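Local coordinates for protein endoglucanase A (Clostridium longisporum, PDB 6Q1I) that hydrolyses internal beta-1,4-glucosidic linkages in cellulose derivatives, lichenan and barley beta-glucan through its family 5 glycoside hydrolase domain, and also acts on xylan, at residues D258-S261 and L262-L266; A348-R351 and G352-V356. All coordinates share one frame; numbering follows the deposited sequence.

Contact 1. Residues D258-S261 and L262-L266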
ATOM      1  N   ASP A 258      16.522 -14.658  13.314  1.00 15.66           N
ATOM      2  CA  ASP A 258      15.402 -14.146  12.530  1.00 14.10           C
ATOM      3  C   ASP A 258      14.749 -12.962  13.235  1.00 13.11           C
ATOM      4  O   ASP A 258      14.420 -11.949  12.603  1.00 13.12           O
ATOM      5  CB  ASP A 258      14.333 -15.230  12.348  1.00 14.26           C
ATOM      6  CG  ASP A 258      14.742 -16.339  11.383  1.00 15.99           C
ATOM      7  OD1 ASP A 258      15.576 -16.104  10.484  1.00 17.44           O
ATOM      8  OD2 ASP A 258      14.184 -17.457  11.525  1.00 16.05           O
ATOM      9  N   LYS A 259      14.530 -13.090  14.545  1.00 13.99           N
ATOM     10  CA  LYS A 259      13.881 -12.026  15.303  1.00 13.27           C
ATOM     11  C   LYS A 259      14.768 -10.791  15.381  1.00 12.93           C
ATOM     12  O   LYS A 259      14.293  -9.665  15.181  1.00 13.36           O
ATOM     13  CB  LYS A 259      13.513 -12.551  16.692  1.00 15.14           C
ATOM     14  CG  LYS A 259      12.354 -13.526  16.639  1.00 16.99           C
ATOM     15  CD  LYS A 259      12.145 -14.253  17.951  1.00 20.36           C
ATOM     16  CE  LYS A 259      10.956 -15.199  17.854  1.00 23.83           C
ATOM     17  NZ  LYS A 259      10.830 -16.086  19.036  1.00 27.34           N
ATOM     18  N   TYR A 260      16.058 -10.982  15.654  1.00 14.59           N
ATOM     19  CA  TYR A 260      16.980  -9.855  15.718  1.00 14.31           C
ATOM     20  C   TYR A 260      17.026  -9.110  14.391  1.00 13.94           C
ATOM     21  O   TYR A 260      16.997  -7.875  14.358  1.00 12.85           O
ATOM     22  CB  TYR A 260      18.375 -10.357  16.088  1.00 17.32           C
ATOM     23  CG  TYR A 260      19.431  -9.279  16.038  1.00 18.77           C
ATOM     24  CD1 TYR A 260      19.602  -8.403  17.093  1.00 20.67           C
ATOM     25  CD2 TYR A 260      20.256  -9.134  14.926  1.00 20.42           C
ATOM     26  CE1 TYR A 260      20.568  -7.414  17.048  1.00 21.34           C
ATOM     27  CE2 TYR A 260      21.225  -8.149  14.875  1.00 22.05           C
ATOM     28  CZ  TYR A 260      21.374  -7.297  15.942  1.00 22.96           C
ATOM     29  OH  TYR A 260      22.333  -6.309  15.906  1.00 26.65           O
ATOM     30  N   SER A 261      17.104  -9.851  13.290  1.00 12.86           N
ATOM     31  CA  SER A 261      17.186  -9.227  11.978  1.00 12.73           C
ATOM     32  C   SER A 261      15.961  -8.370  11.706  1.00 11.16           C
ATOM     33  O   SER A 261      16.078  -7.253  11.181  1.00 11.54           O
ATOM     34  CB  SER A 261      17.328 -10.304  10.904  1.00 15.45           C
ATOM     35  OG  SER A 261      18.539 -11.007  11.064  1.00 18.70           O
ATOM     36  N   LEU A 262      14.774  -8.877  12.043  1.00 11.09           N
ATOM     37  CA  LEU A 262      13.571  -8.091  11.807  1.00 10.35           C
ATOM     38  C   LEU A 262      13.537  -6.867  12.712  1.00 10.58           C
ATOM     39  O   LEU A 262      13.143  -5.778  12.278  1.00 10.89           O
ATOM     40  CB  LEU A 262      12.326  -8.963  11.966  1.00 11.62           C
ATOM     41  CG  LEU A 262      10.986  -8.324  11.600  1.00 12.04           C
ATOM     42  CD1 LEU A 262      10.984  -7.777  10.182  1.00 13.00           C
ATOM     43  CD2 LEU A 262       9.867  -9.332  11.776  1.00 13.44           C
ATOM     44  N   ASP A 263      13.956  -7.021  13.967  1.00 11.45           N
ATOM     45  CA  ASP A 263      13.991  -5.884  14.882  1.00 12.00           C
ATOM     46  C   ASP A 263      14.901  -4.774  14.354  1.00 11.01           C
ATOM     47  O   ASP A 263      14.540  -3.594  14.393  1.00 11.82           O
ATOM     48  CB  ASP A 263      14.451  -6.330  16.274  1.00 14.44           C
ATOM     49  CG  ASP A 263      13.395  -7.128  17.021  1.00 19.60           C
ATOM     50  OD1 ASP A 263      12.191  -6.980  16.728  1.00 21.36           O
ATOM     51  OD2 ASP A 263      13.775  -7.892  17.927  1.00 24.79           O
ATOM     52  N   VAL A 264      16.096  -5.133  13.868  1.00 11.46           N
ATOM     53  CA  VAL A 264      17.018  -4.118  13.353  1.00 12.08           C
ATOM     54  C   VAL A 264      16.436  -3.435  12.121  1.00 11.01           C
ATOM     55  O   VAL A 264      16.576  -2.218  11.938  1.00 10.84           O
ATOM     56  CB  VAL A 264      18.398  -4.749  13.079  1.00 15.24           C
ATOM     57  CG1 VAL A 264      19.285  -3.796  12.293  1.00 18.79           C
ATOM     58  CG2 VAL A 264      19.063  -5.133  14.401  1.00 17.77           C
ATOM     59  N   GLU A 265      15.780  -4.206  11.254  1.00 10.23           N
ATOM     60  CA  GLU A 265      15.149  -3.629  10.068  1.00  9.24           C
ATOM     61  C   GLU A 265      14.063  -2.627  10.458  1.00  9.25           C
ATOM     62  O   GLU A 265      14.016  -1.503   9.937  1.00  9.60           O
ATOM     63  CB  GLU A 265      14.579  -4.761   9.210  1.00 10.55           C
ATOM     64  CG  GLU A 265      13.804  -4.296   7.992  1.00 10.50           C
ATOM     65  CD  GLU A 265      13.258  -5.444   7.155  1.00 11.80           C
ATOM     66  OE1 GLU A 265      13.652  -6.609   7.390  1.00 14.40           O
ATOM     67  OE2 GLU A 265      12.406  -5.184   6.281  1.00 13.70           O
ATOM     68  N   LEU A 266      13.180  -3.013  11.381  1.00  9.75           N
ATOM     69  CA  LEU A 266      12.104  -2.113  11.786  1.00 10.30           C
ATOM     70  C   LEU A 266      12.647  -0.883  12.505  1.00  9.16           C
ATOM     71  O   LEU A 266      12.120   0.222  12.328  1.00  9.97           O
ATOM     72  CB  LEU A 266      11.087  -2.868  12.645  1.00 10.47           C
ATOM     73  CG  LEU A 266      10.319  -3.969  11.908  1.00 10.96           C
ATOM     74  CD1 LEU A 266       9.532  -4.827  12.896  1.00 12.05           C
ATOM     75  CD2 LEU A 266       9.392  -3.362  10.843  1.00 12.47           C
TER

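Contact 2. Residues A348-R351 and G352-V356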
ATOM      1  N   ALA A 348      -2.789 -14.813  14.246  1.00 10.86           N
ATOM      2  CA  ALA A 348      -1.476 -14.328  14.665  1.00 11.12           C
ATOM      3  C   ALA A 348      -1.321 -12.827  14.428  1.00 10.82           C
ATOM      4  O   ALA A 348      -0.726 -12.121  15.253  1.00 11.06           O
ATOM      5  CB  ALA A 348      -0.385 -15.104  13.929  1.00 11.76           C
ATOM      6  N   LEU A 349      -1.841 -12.325  13.306  1.00  9.98           N
ATOM      7  CA  LEU A 349      -1.778 -10.893  13.026  1.00  9.50           C
ATOM      8  C   LEU A 349      -2.511 -10.097  14.096  1.00  9.98           C
ATOM      9  O   LEU A 349      -2.004  -9.086  14.599  1.00 10.28           O
ATOM     10  CB  LEU A 349      -2.389 -10.620  11.654  1.00  9.45           C
ATOM     11  CG  LEU A 349      -1.606 -11.095  10.434  1.00  8.97           C
ATOM     12  CD1 LEU A 349      -2.467 -11.002   9.179  1.00 10.85           C
ATOM     13  CD2 LEU A 349      -0.326 -10.298  10.248  1.00  9.77           C
ATOM     14  N   ILE A 350      -3.726 -10.526  14.433  1.00 10.22           N
ATOM     15  CA  ILE A 350      -4.526  -9.795  15.403  1.00 10.89           C
ATOM     16  C   ILE A 350      -3.915  -9.939  16.791  1.00 11.39           C
ATOM     17  O   ILE A 350      -3.905  -8.987  17.578  1.00 12.47           O
ATOM     18  CB  ILE A 350      -5.996 -10.259  15.346  1.00 12.16           C
ATOM     19  CG1 ILE A 350      -6.581 -10.104  13.927  1.00 11.91           C
ATOM     20  CG2 ILE A 350      -6.834  -9.501  16.375  1.00 13.22           C
ATOM     21  CD1 ILE A 350      -6.463  -8.707  13.349  1.00 12.78           C
ATOM     22  N   ARG A 351      -3.401 -11.129  17.113  1.00 11.07           N
ATOM     23  CA  ARG A 351      -2.723 -11.332  18.390  1.00 11.89           C
ATOM     24  C   ARG A 351      -1.517 -10.405  18.521  1.00 12.22           C
ATOM     25  O   ARG A 351      -1.277  -9.840  19.596  1.00 12.80           O
ATOM     26  CB  ARG A 351      -2.312 -12.802  18.522  1.00 13.95           C
ATOM     27  CG  ARG A 351      -1.603 -13.143  19.809  1.00 14.67           C
ATOM     28  CD  ARG A 351      -1.484 -14.647  19.995  1.00 14.88           C
ATOM     29  NE  ARG A 351      -0.723 -15.324  18.944  1.00 17.06           N
ATOM     30  CZ  ARG A 351      -1.231 -16.176  18.053  1.00 17.97           C
ATOM     31  NH1 ARG A 351      -2.519 -16.493  18.042  1.00 20.14           N
ATOM     32  NH2 ARG A 351      -0.427 -16.735  17.171  1.00 20.58           N
ATOM     33  N   GLY A 352      -0.759 -10.215  17.437  1.00 11.84           N
ATOM     34  CA  GLY A 352       0.379  -9.311  17.500  1.00 11.53           C
ATOM     35  C   GLY A 352      -0.039  -7.879  17.779  1.00 12.13           C
ATOM     36  O   GLY A 352       0.625  -7.163  18.533  1.00 12.81           O
ATOM     37  N   TYR A 353      -1.158  -7.449  17.189  1.00 10.85           N
ATOM     38  CA  TYR A 353      -1.701  -6.129  17.487  1.00 11.01           C
ATOM     39  C   TYR A 353      -2.122  -6.030  18.953  1.00 11.76           C
ATOM     40  O   TYR A 353      -1.772  -5.069  19.651  1.00 11.98           O
ATOM     41  CB  TYR A 353      -2.881  -5.829  16.549  1.00 11.71           C
ATOM     42  CG  TYR A 353      -3.631  -4.592  16.967  1.00 11.61           C
ATOM     43  CD1 TYR A 353      -3.113  -3.327  16.727  1.00 11.01           C
ATOM     44  CD2 TYR A 353      -4.823  -4.687  17.658  1.00 12.97           C
ATOM     45  CE1 TYR A 353      -3.772  -2.189  17.147  1.00 10.87           C
ATOM     46  CE2 TYR A 353      -5.495  -3.557  18.083  1.00 13.50           C
ATOM     47  CZ  TYR A 353      -4.959  -2.310  17.830  1.00 12.52           C
ATOM     48  OH  TYR A 353      -5.611  -1.177  18.263  1.00 14.72           O
ATOM     49  N   LYS A 354      -2.853  -7.031  19.444  1.00 12.18           N
ATOM     50  CA  LYS A 354      -3.337  -7.016  20.821  1.00 13.78           C
ATOM     51  C   LYS A 354      -2.220  -7.176  21.845  1.00 14.60           C
ATOM     52  O   LYS A 354      -2.407  -6.817  23.013  1.00 15.85           O
ATOM     53  CB  LYS A 354      -4.387  -8.112  20.997  1.00 15.57           C
ATOM     54  CG  LYS A 354      -5.697  -7.831  20.273  1.00 18.52           C
ATOM     55  CD  LYS A 354      -6.356  -6.530  20.721  1.00 22.60           C
ATOM     56  CE  LYS A 354      -6.631  -6.489  22.220  1.00 26.96           C
ATOM     57  NZ  LYS A 354      -7.153  -5.156  22.630  1.00 30.03           N
ATOM     58  N   ASN A 355      -1.070  -7.715  21.447  1.00 13.10           N
ATOM     59  CA  ASN A 355       0.070  -7.753  22.353  1.00 13.30           C
ATOM     60  C   ASN A 355       0.466  -6.351  22.782  1.00 14.39           C
ATOM     61  O   ASN A 355       0.990  -6.158  23.885  1.00 17.36           O
ATOM     62  CB  ASN A 355       1.278  -8.396  21.666  1.00 14.41           C
ATOM     63  CG  ASN A 355       1.165  -9.901  21.537  1.00 13.74           C
ATOM     64  OD1 ASN A 355       0.415 -10.552  22.267  1.00 15.36           O
ATOM     65  ND2 ASN A 355       1.946 -10.469  20.623  1.00 14.27           N
ATOM     66  N   VAL A 356       0.239  -5.367  21.918  1.00 12.89           N
ATOM     67  CA  VAL A 356       0.656  -3.994  22.154  1.00 12.95           C
ATOM     68  C   VAL A 356      -0.510  -3.122  22.590  1.00 13.73           C
ATOM     69  O   VAL A 356      -0.351  -2.249  23.447  1.00 16.24           O
ATOM     70  CB  VAL A 356       1.316  -3.439  20.871  1.00 12.41           C
ATOM     71  CG1 VAL A 356       1.740  -1.996  21.079  1.00 13.26           C
ATOM     72  CG2 VAL A 356       2.511  -4.314  20.469  1.00 13.16           C
TER

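Contact 1. Residues D258-S261 and L262-L266
Tyr260 and Val264, one helical turn apart, make the main side-chain contact. Methyl CG2 of Val264 sits over one face of the phenol ring in a CH-pi contact, 3.8 Å from the ring centroid and 21° off the ring normal. It is displaced toward the hydroxyl end, so that the ring atom closest to Val264 CG2 is Tyr260 CZ, 3.5 Å away. The tyrosine reaches this place because its CG lies anti to the backbone N (chi1 174°), which carries the ring outward and leans it toward the following turn; the CG2 branch of Val264, set beside its own backbone N, turns back to meet it. Both residues are on the exposed side of the helix. Val264 CG2 also rests 3.4 Å from Tyr260 O, the carbonyl that accepts the amide of Val264 at 2.9 Å between Val264 N and Tyr260 O.

The carboxylate of Asp263 takes a different course. With CG beside the backbone N (chi1 -73°), it folds back toward the preceding turn, and Asp263 CG comes within 3.3 Å of Lys259 O. That carbonyl receives the amide of Asp263, while the carboxylate OD2 is hydrogen-bonded to Tyr302. Ser261 OG, by contrast, bonds within its own helix, to Tyr257 O. Glu265 extends fully from the helix, and its OE2 bonds to Ser237.

Four successive i to i+4 backbone bonds, from Leu262 N to Asp258 O through Glu265 N to Ser261 O, keep these turns regular. The segment belongs to helix 256-275, which lies between strands 229-234 and 280-285 of the beta/alpha barrel, after the short helix 239-242. One flank packs on the adjacent helix 293-309, where Leu262 touches Tyr303 and Asp263 and Leu266 both touch Ala306.

Contact 2. Residues A348-R351 and G352-V356
Arg351 and Asn355 run side by side on successive turns, pointing the same way, with the guanidinium and amide planes 51° apart. Their direct contact is loose, Arg351 CG lying 4.1 Å from Asn355 OD1. What joins them is a shared acidic partner, since Glu301 forms a salt bridge through OE1 with Arg351 NE and accepts a hydrogen bond at OE2 from Asn355 ND2. Asn355 ND2 also bonds to Thr305, whose hydroxyl is hydrogen-bonded to Gly352 O as well. The arginine bends at chi3 (61°), and one face of its guanidinium turns over Ala348, with Ala348 CA 3.6 Å above the plane and offset toward the rim. Lys354, bent twice along its chain, bonds through NZ to His357 O.

The backbone bonds follow the alpha-helical i to i+4 pattern. Gly352 N donates to Ala348 O at 2.9 Å, and the next two amides, of Tyr353 and Lys354, continue the series. The bond from Asn355 N to Arg351 O is short at 2.8 Å but more bent, with an N-H...acceptor angle of 138°. Farther along, Val356 N bonds to Tyr353 O at 3.0 Å, an i to i+3 step.

Van der Waals contacts gather round one backbone carbonyl: Lys354 CG is 3.4 Å from Ile350 O, and Tyr353 CB lies 3.5 Å from Ile350 O. Among the apolar contacts, Lys354 CG is 4.4 Å from Ile350 CG2. The Tyr353 ring meets that of His357. Ile350 and Tyr353 both touch Val23 of strand 23-27, and Leu349 packs on Ala300 and Val304 of helix 293-309. This is the arrangement of the last helix of a TIM barrel, here helix 343-356, which follows strand 314-318 and packs against both the first strand and the preceding helix of the ring.

Overall arrangement
Contacts 1 and 2 lie on two outer helices of the barrel, 256-275 and 343-356, with helix 293-309 between them in chain order. Their centres are about 17 Å apart and their nearest atoms about 10 Å, so they do not touch; helix 293-309 links them, as side chains from both pack on it. They lie on the outer layer, about 21 and 20 Å, centre to centre, from the centre of the chain. Neither includes an active-site residue: Gln284, at the position assigned by similarity to the nucleophile but changed in this structure, has its side chain about 11 Å from that of Glu265 in contact 1 and about 12 Å from that of Leu349 in contact 2.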